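Local coordinates for protein fructose permease (Bacillus subtilis, PDB 1BLE) that carries a phosphoryl group on a histidine from the IIA component to incoming fructose, as the IIB subunit of a sugar phosphotransferase system, at residues Ile18-Trp22 with Glu142-Ser148; Ala28-Val34 with Val78-Phe84; Met66-His71 with Leu93-Pro99. One frame throughout, in Å; residues are numbered along the deposited sequence.

Contact 1 of 3, residues Ile18-Trp22 with Glu142-Ser148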
# COMPACT_ATOMS: atom_id res chain seq x y z
N ILE A 18 -14.47 -10.11 -10.43
CA ILE A 18 -14.75 -9.28 -11.59
C ILE A 18 -13.51 -8.64 -12.24
O ILE A 18 -13.12 -8.99 -13.36
CB ILE A 18 -15.73 -8.14 -11.23
CG1 ILE A 18 -16.91 -8.67 -10.40
CG2 ILE A 18 -16.27 -7.49 -12.50
CD1 ILE A 18 -18.03 -9.33 -11.21
N LEU A 19 -12.87 -7.72 -11.55
CA LEU A 19 -11.72 -7.04 -12.12
C LEU A 19 -10.60 -7.96 -12.63
O LEU A 19 -9.99 -7.71 -13.66
CB LEU A 19 -11.17 -6.04 -11.11
CG LEU A 19 -10.54 -4.81 -11.75
CD1 LEU A 19 -11.56 -3.82 -12.24
CD2 LEU A 19 -9.74 -4.21 -10.62
N THR A 20 -10.36 -9.05 -11.91
CA THR A 20 -9.34 -10.03 -12.25
C THR A 20 -9.63 -10.61 -13.63
O THR A 20 -8.74 -10.80 -14.46
CB THR A 20 -9.33 -11.19 -11.21
OG1 THR A 20 -8.97 -10.67 -9.92
CG2 THR A 20 -8.34 -12.29 -11.59
N ARG A 21 -10.90 -10.85 -13.90
CA ARG A 21 -11.27 -11.42 -15.17
C ARG A 21 -10.96 -10.48 -16.31
O ARG A 21 -10.48 -10.92 -17.34
CB ARG A 21 -12.73 -11.87 -15.14
CG ARG A 21 -13.02 -12.86 -13.97
CD ARG A 21 -13.94 -14.01 -14.35
NE ARG A 21 -13.73 -14.39 -15.75
CZ ARG A 21 -14.71 -14.66 -16.62
NH1 ARG A 21 -15.98 -14.61 -16.24
NH2 ARG A 21 -14.42 -14.91 -17.90
N TRP A 22 -11.15 -9.18 -16.11
CA TRP A 22 -10.86 -8.22 -17.17
C TRP A 22 -9.38 -8.18 -17.40
O TRP A 22 -8.93 -8.14 -18.54
CB TRP A 22 -11.38 -6.82 -16.84
CG TRP A 22 -12.81 -6.73 -17.06
CD1 TRP A 22 -13.79 -6.85 -16.13
CD2 TRP A 22 -13.47 -6.59 -18.33
NE1 TRP A 22 -15.02 -6.82 -16.74
CE2 TRP A 22 -14.86 -6.67 -18.10
CE3 TRP A 22 -13.02 -6.41 -19.65
CZ2 TRP A 22 -15.81 -6.59 -19.11
CZ3 TRP A 22 -13.98 -6.32 -20.68
CH2 TRP A 22 -15.36 -6.42 -20.40
N GLU A 142 -20.54 1.21 -22.95
CA GLU A 142 -21.02 -0.17 -22.91
C GLU A 142 -21.39 -0.64 -21.51
O GLU A 142 -20.93 -0.10 -20.51
CB GLU A 142 -19.94 -1.05 -23.54
CG GLU A 142 -19.70 -2.40 -22.89
CD GLU A 142 -18.48 -3.06 -23.47
OE1 GLU A 142 -18.21 -2.80 -24.68
OE2 GLU A 142 -17.80 -3.81 -22.74
N LEU A 143 -22.22 -1.66 -21.43
CA LEU A 143 -22.62 -2.10 -20.13
C LEU A 143 -22.39 -3.55 -19.99
O LEU A 143 -22.88 -4.31 -20.79
CB LEU A 143 -24.11 -1.81 -19.90
CG LEU A 143 -24.76 -2.36 -18.61
CD1 LEU A 143 -24.34 -1.49 -17.44
CD2 LEU A 143 -26.25 -2.39 -18.73
N ARG A 144 -21.63 -3.94 -18.98
CA ARG A 144 -21.44 -5.35 -18.69
C ARG A 144 -20.47 -5.53 -17.56
O ARG A 144 -19.64 -4.66 -17.30
CB ARG A 144 -21.04 -6.18 -19.91
CG ARG A 144 -19.83 -5.72 -20.68
CD ARG A 144 -19.43 -6.86 -21.63
NE ARG A 144 -18.45 -6.42 -22.62
CZ ARG A 144 -17.78 -7.25 -23.42
NH1 ARG A 144 -17.99 -8.54 -23.36
NH2 ARG A 144 -16.86 -6.78 -24.22
N GLN A 145 -20.63 -6.64 -16.84
CA GLN A 145 -19.76 -6.92 -15.70
C GLN A 145 -18.51 -7.68 -16.11
O GLN A 145 -17.39 -7.30 -15.76
CB GLN A 145 -20.49 -7.74 -14.64
CG GLN A 145 -21.85 -7.22 -14.31
CD GLN A 145 -21.80 -5.79 -13.84
OE1 GLN A 145 -21.07 -5.48 -12.89
NE2 GLN A 145 -22.57 -4.90 -14.50
N LEU A 146 -18.73 -8.78 -16.83
CA LEU A 146 -17.67 -9.66 -17.27
C LEU A 146 -17.34 -9.67 -18.77
O LEU A 146 -18.11 -9.17 -19.59
CB LEU A 146 -18.05 -11.05 -16.78
CG LEU A 146 -18.45 -11.10 -15.30
CD1 LEU A 146 -18.61 -12.54 -14.92
CD2 LEU A 146 -17.38 -10.48 -14.42
N PRO A 147 -16.15 -10.15 -19.15
CA PRO A 147 -15.83 -10.17 -20.57
C PRO A 147 -16.73 -11.14 -21.33
O PRO A 147 -16.82 -11.09 -22.55
CB PRO A 147 -14.38 -10.63 -20.58
CG PRO A 147 -13.86 -9.99 -19.37
CD PRO A 147 -14.92 -10.31 -18.35
N SER A 148 -17.42 -11.99 -20.59
CA SER A 148 -18.34 -12.98 -21.16
C SER A 148 -19.82 -12.60 -21.23
O SER A 148 -20.61 -13.34 -21.79
CB SER A 148 -18.21 -14.31 -20.43
OG SER A 148 -17.86 -14.13 -19.07
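W22 gives its indole NE1 to the backbone O of Q145, a nearly straight hydrogen bond of 2.6 Å (166° at the hydrogen) that satisfies the ring nitrogen. The oxygen lies in the indole plane, whereas the donor is tilted 28° from the carbonyl plane. Over one ring face sits P147, its CG 3.5 Å from the centroid of the six-membered ring in a CH-pi contact. At the rim, W22 CH2 lies over a face of the R144 guanidinium, planes 88° apart.

Two groups grip this guanidinium: R144 NE donates at 2.7 Å to E142 OE2 in a salt bridge, meeting the carboxylate from above its plane, and NH1 bonds D149 O. D149 OD2 takes L146 N, and Q145 turns its NE2 to G106 O. A weak bond of 3.4 Å runs from R21 NH1 to S148 OG. I18 CD1 packs on L146 CD2 at 3.5 Å, its side chain about 5 Å from that of active-site H15, the histidine EIIA phosphorylates.

The contact joins the start of helix 18-26 to the loop that leaves strand 140-143; R8 of strand 3-10 and N104 of strand 102-107 both bond R144 O, and W22 also rests on L6 and M81.

Contact 2 of 3, residues Ala28-Val34 with Val78-Phe84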
# COMPACT_ATOMS: atom_id res chain seq x y z
N ALA A 28 -3.09 -6.87 -18.67
CA ALA A 28 -2.65 -5.53 -18.32
C ALA A 28 -1.60 -5.62 -17.24
O ALA A 28 -1.63 -6.53 -16.43
CB ALA A 28 -3.80 -4.71 -17.85
N ASP A 29 -0.66 -4.67 -17.25
CA ASP A 29 0.43 -4.65 -16.29
C ASP A 29 -0.05 -3.98 -14.99
O ASP A 29 0.19 -4.47 -13.87
CB ASP A 29 1.64 -3.86 -16.84
CG ASP A 29 2.05 -4.26 -18.29
OD1 ASP A 29 2.14 -5.47 -18.63
OD2 ASP A 29 2.36 -3.35 -19.11
N ARG A 30 -0.81 -2.90 -15.17
CA ARG A 30 -1.31 -2.11 -14.04
C ARG A 30 -2.76 -1.65 -14.06
O ARG A 30 -3.35 -1.49 -15.12
CB ARG A 30 -0.43 -0.89 -13.91
CG ARG A 30 -0.20 -0.19 -15.21
CD ARG A 30 0.99 0.74 -15.07
NE ARG A 30 2.29 0.06 -14.97
CZ ARG A 30 3.37 0.60 -14.38
NH1 ARG A 30 3.28 1.81 -13.83
NH2 ARG A 30 4.54 -0.04 -14.41
N ILE A 31 -3.30 -1.41 -12.85
CA ILE A 31 -4.65 -0.92 -12.64
C ILE A 31 -4.52 0.43 -11.96
O ILE A 31 -3.89 0.55 -10.92
CB ILE A 31 -5.43 -1.81 -11.69
CG1 ILE A 31 -5.68 -3.13 -12.33
CG2 ILE A 31 -6.80 -1.24 -11.38
CD1 ILE A 31 -6.49 -4.00 -11.43
N ILE A 32 -5.11 1.46 -12.53
CA ILE A 32 -5.01 2.74 -11.91
C ILE A 32 -6.40 3.29 -11.60
O ILE A 32 -7.28 3.29 -12.47
CB ILE A 32 -4.26 3.71 -12.82
CG1 ILE A 32 -2.88 3.17 -13.12
CG2 ILE A 32 -4.15 5.06 -12.17
CD1 ILE A 32 -2.28 3.74 -14.38
N VAL A 33 -6.61 3.69 -10.36
CA VAL A 33 -7.90 4.29 -9.96
C VAL A 33 -7.72 5.79 -10.16
O VAL A 33 -6.76 6.39 -9.66
CB VAL A 33 -8.27 3.95 -8.48
CG1 VAL A 33 -9.43 4.79 -8.01
CG2 VAL A 33 -8.69 2.53 -8.40
N VAL A 34 -8.58 6.37 -10.98
CA VAL A 34 -8.48 7.80 -11.27
C VAL A 34 -9.64 8.51 -10.56
O VAL A 34 -10.80 8.26 -10.84
CB VAL A 34 -8.53 8.04 -12.82
CG1 VAL A 34 -8.24 9.46 -13.17
CG2 VAL A 34 -7.52 7.14 -13.54
N VAL A 78 3.22 0.98 -22.00
CA VAL A 78 2.61 0.25 -20.87
C VAL A 78 1.13 -0.02 -21.14
O VAL A 78 0.43 0.81 -21.75
CB VAL A 78 2.68 1.07 -19.54
CG1 VAL A 78 1.99 0.31 -18.44
CG2 VAL A 78 4.10 1.36 -19.14
N THR A 79 0.65 -1.18 -20.68
CA THR A 79 -0.73 -1.59 -20.87
C THR A 79 -1.47 -1.46 -19.56
O THR A 79 -1.19 -2.19 -18.61
CB THR A 79 -0.76 -3.04 -21.38
OG1 THR A 79 -0.59 -3.01 -22.80
CG2 THR A 79 -2.06 -3.75 -21.04
N ALA A 80 -2.46 -0.56 -19.52
CA ALA A 80 -3.23 -0.31 -18.31
C ALA A 80 -4.73 -0.36 -18.44
O ALA A 80 -5.31 -0.22 -19.52
CB ALA A 80 -2.85 1.02 -17.75
N MET A 81 -5.37 -0.44 -17.27
CA MET A 81 -6.82 -0.49 -17.15
C MET A 81 -7.17 0.54 -16.06
O MET A 81 -6.59 0.52 -14.98
CB MET A 81 -7.20 -1.90 -16.73
CG MET A 81 -8.65 -2.13 -16.60
SD MET A 81 -8.98 -3.75 -15.98
CE MET A 81 -10.57 -3.35 -15.20
N LEU A 82 -8.02 1.52 -16.40
CA LEU A 82 -8.44 2.59 -15.45
C LEU A 82 -9.79 2.28 -14.77
O LEU A 82 -10.69 1.68 -15.38
CB LEU A 82 -8.56 3.92 -16.18
CG LEU A 82 -7.34 4.37 -16.98
CD1 LEU A 82 -7.62 5.65 -17.73
CD2 LEU A 82 -6.18 4.59 -16.03
N LEU A 83 -9.90 2.68 -13.51
CA LEU A 83 -11.11 2.49 -12.75
C LEU A 83 -11.63 3.86 -12.37
O LEU A 83 -10.87 4.73 -11.92
CB LEU A 83 -10.81 1.69 -11.50
CG LEU A 83 -10.85 0.18 -11.75
CD1 LEU A 83 -10.41 -0.56 -10.49
CD2 LEU A 83 -12.27 -0.21 -12.16
N PHE A 84 -12.93 4.07 -12.55
CA PHE A 84 -13.54 5.36 -12.23
C PHE A 84 -14.73 5.16 -11.29
O PHE A 84 -15.39 4.14 -11.33
CB PHE A 84 -14.01 6.08 -13.52
CG PHE A 84 -12.89 6.47 -14.45
CD1 PHE A 84 -12.20 7.65 -14.27
CD2 PHE A 84 -12.48 5.63 -15.47
CE1 PHE A 84 -11.11 7.95 -15.10
CE2 PHE A 84 -11.42 5.93 -16.27
CZ PHE A 84 -10.73 7.08 -16.09
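R30 to V33 pair with A80 to L83 in neighbouring parallel strands. Four backbone bonds join them: M81 N to R30 O at 3.1 Å, I32 N to M81 O, L83 N to I32 O, and V34 N to L83 O at 3.0 Å. The strand axes pass 4.6 Å apart at 27°, as in a twisted parallel sheet.

At the leading end D29 N bonds T79 O, and the side chain answers: CG lies beside the backbone N (chi1 -49°), which brings OD2 within 3.2 Å of T79 N, met from above the carboxylate plane. V78 CG1 lies against the aliphatic part of R30, 3.5 Å from CD.

Side chains alternate between the faces. I31 CG2 and V33 CG2 both touch L83, at CD1 and CB, on the face that helix 18-26 covers through L19 and I23. I32 CB and V34 CG2 share L82 CD2 on the face where M66 of helix 63-71 packs and where I32 meets M43 of the second subunit. Ending the interface, V34 CB lies 3.4 Å from F84 CE1, oblique to the ring, both side chains pointing the same way. Strand 57-61 bonds the far edge of strand 30-34, and strand 3-10 flanks strand 79-84.

Polar contact is thus largely confined to the main chain and D29, both faces being mainly apolar apart from R30, consistent with an alpha/beta sheet between helix layers.

Contact 3 of 3, residues Met66-His71 with Leu93-Pro99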
# COMPACT_ATOMS: atom_id res chain seq x y z
N MET A 66 -2.93 11.61 -13.64
CA MET A 66 -3.21 10.62 -14.69
C MET A 66 -2.89 11.26 -16.03
O MET A 66 -2.13 10.71 -16.81
CB MET A 66 -4.68 10.15 -14.67
CG MET A 66 -4.96 9.02 -15.66
SD MET A 66 -3.86 7.62 -15.40
CE MET A 66 -3.40 7.19 -17.07
N ALA A 67 -3.41 12.47 -16.24
CA ALA A 67 -3.15 13.24 -17.46
C ALA A 67 -1.65 13.30 -17.68
O ALA A 67 -1.16 12.91 -18.75
CB ALA A 67 -3.69 14.64 -17.31
N LYS A 68 -0.91 13.70 -16.64
CA LYS A 68 0.55 13.82 -16.73
C LYS A 68 1.22 12.51 -17.00
O LYS A 68 2.04 12.44 -17.90
CB LYS A 68 1.18 14.45 -15.49
N ALA A 69 0.80 11.45 -16.31
CA ALA A 69 1.39 10.12 -16.50
C ALA A 69 1.09 9.53 -17.87
O ALA A 69 1.97 8.98 -18.51
CB ALA A 69 0.95 9.18 -15.41
N PHE A 70 -0.13 9.71 -18.35
CA PHE A 70 -0.52 9.17 -19.64
C PHE A 70 0.44 9.54 -20.74
O PHE A 70 0.68 8.76 -21.66
CB PHE A 70 -1.89 9.67 -20.05
CG PHE A 70 -2.29 9.21 -21.41
CD1 PHE A 70 -2.33 7.84 -21.69
CD2 PHE A 70 -2.61 10.10 -22.41
CE1 PHE A 70 -2.68 7.37 -22.96
CE2 PHE A 70 -2.97 9.64 -23.69
CZ PHE A 70 -3.00 8.27 -23.96
N HIS A 71 0.97 10.76 -20.65
CA HIS A 71 1.90 11.28 -21.65
C HIS A 71 3.37 11.10 -21.29
O HIS A 71 4.24 11.23 -22.14
CB HIS A 71 1.60 12.76 -21.98
CG HIS A 71 0.23 13.00 -22.56
ND1 HIS A 71 -0.76 13.66 -21.88
CD2 HIS A 71 -0.32 12.59 -23.73
CE1 HIS A 71 -1.87 13.65 -22.59
NE2 HIS A 71 -1.63 13.01 -23.73
N LEU A 93 -10.88 13.90 -17.26
CA LEU A 93 -9.61 13.33 -17.74
C LEU A 93 -9.40 13.55 -19.22
O LEU A 93 -8.26 13.62 -19.67
CB LEU A 93 -9.48 11.82 -17.44
CG LEU A 93 -8.21 11.06 -17.85
CD1 LEU A 93 -6.97 11.60 -17.13
CD2 LEU A 93 -8.40 9.58 -17.61
N ILE A 94 -10.49 13.60 -19.97
CA ILE A 94 -10.40 13.82 -21.41
C ILE A 94 -10.08 15.29 -21.69
O ILE A 94 -9.37 15.61 -22.64
CB ILE A 94 -11.68 13.38 -22.13
CG1 ILE A 94 -11.81 11.86 -22.05
CG2 ILE A 94 -11.65 13.78 -23.57
CD1 ILE A 94 -13.17 11.32 -22.46
N GLU A 95 -10.54 16.18 -20.81
CA GLU A 95 -10.27 17.60 -20.93
C GLU A 95 -8.86 17.89 -20.40
O GLU A 95 -8.57 19.00 -19.94
CB GLU A 95 -11.29 18.41 -20.13
CG GLU A 95 -12.70 18.16 -20.53
CD GLU A 95 -13.65 19.10 -19.84
OE1 GLU A 95 -13.35 19.56 -18.71
OE2 GLU A 95 -14.71 19.39 -20.45
N ALA A 96 -8.01 16.86 -20.36
CA ALA A 96 -6.63 17.00 -19.92
C ALA A 96 -5.74 16.38 -21.02
O ALA A 96 -4.50 16.39 -20.94
CB ALA A 96 -6.41 16.35 -18.55
N GLY A 97 -6.38 15.84 -22.06
CA GLY A 97 -5.66 15.29 -23.19
C GLY A 97 -5.37 13.81 -23.25
O GLY A 97 -4.41 13.40 -23.90
N VAL A 98 -6.23 13.01 -22.62
CA VAL A 98 -6.06 11.57 -22.60
C VAL A 98 -7.26 11.01 -23.35
O VAL A 98 -8.37 11.06 -22.86
CB VAL A 98 -6.06 11.02 -21.12
CG1 VAL A 98 -5.67 9.56 -21.11
CG2 VAL A 98 -5.10 11.84 -20.25
N PRO A 99 -7.05 10.49 -24.56
CA PRO A 99 -8.16 9.94 -25.34
C PRO A 99 -8.66 8.60 -24.81
O PRO A 99 -7.89 7.64 -24.64
CB PRO A 99 -7.54 9.77 -26.73
CG PRO A 99 -6.18 9.27 -26.41
CD PRO A 99 -5.77 10.21 -25.24
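F70 presents one ring face to V98, whose CG1 stands 3.5 Å from the centroid and 19° off the normal, a CH-pi contact displaced toward the CD2 side. At the edge of the ring lies G97 O, near its plane, and P99 CD comes obliquely to CE2. The H71 imidazole has F70 CD2 over one face, 3.3 Å above its plane, with A96 O at its edge. Its ND1 makes a weak hydrogen bond of 3.2 Å back to A67 O, one turn earlier in the same helix.

CG of F70 lies opposite the backbone N across the CA-CB bond (chi1 177°), which carries the ring out from helix 63-71 toward V98 and P99. If an alanine stood in place of F70, the face against V98 CG1 would be lost and a gap would probably open beside P99 and H71.

Between the two segments the chain runs through strand 79-84 and helix 88-94, so this contact joins successive helices of the alpha/beta fold, the second with the loop that leads into strand 102-107. E95 first leaves helical geometry there, and G97 follows with a positive phi of 96°, where a side chain would jam against the carbonyl O of A96; a glycine fits.

Elsewhere in the interface, A67 CB meets A96 CB at 3.4 Å, and V98 CG2 approaches A67 CA. M66 CG packs 3.6 Å from L93 CD1, the side chains crossing obliquely. Toward the sheet, L82 of strand 79-84 touches both M66 and L93, while I4 of strand 3-10 meets F70 and V98.

Contact 2 lies between the other two: its centre is 14 Å from that of contact 1 and 13 Å from that of contact 3, whereas contacts 1 and 3 are 24 Å apart, on opposite sides of the chain's centre. Strands 30-34, 79-84 and 140-143 belong to one mixed sheet, 140-143 toward its other side. Strands 30-34 and 79-84 carry packing on both faces: L19 of helix 18-26 reaches M81, I31 and L83, and M66 and L93 reach V34, L82 and F84. Along the chain, contacts 2 and 3 alternate their segments, and both nest inside the loop closed by contact 1. One alpha/beta unit results, with contact 1 next to active-site H15 and contact 3 remote.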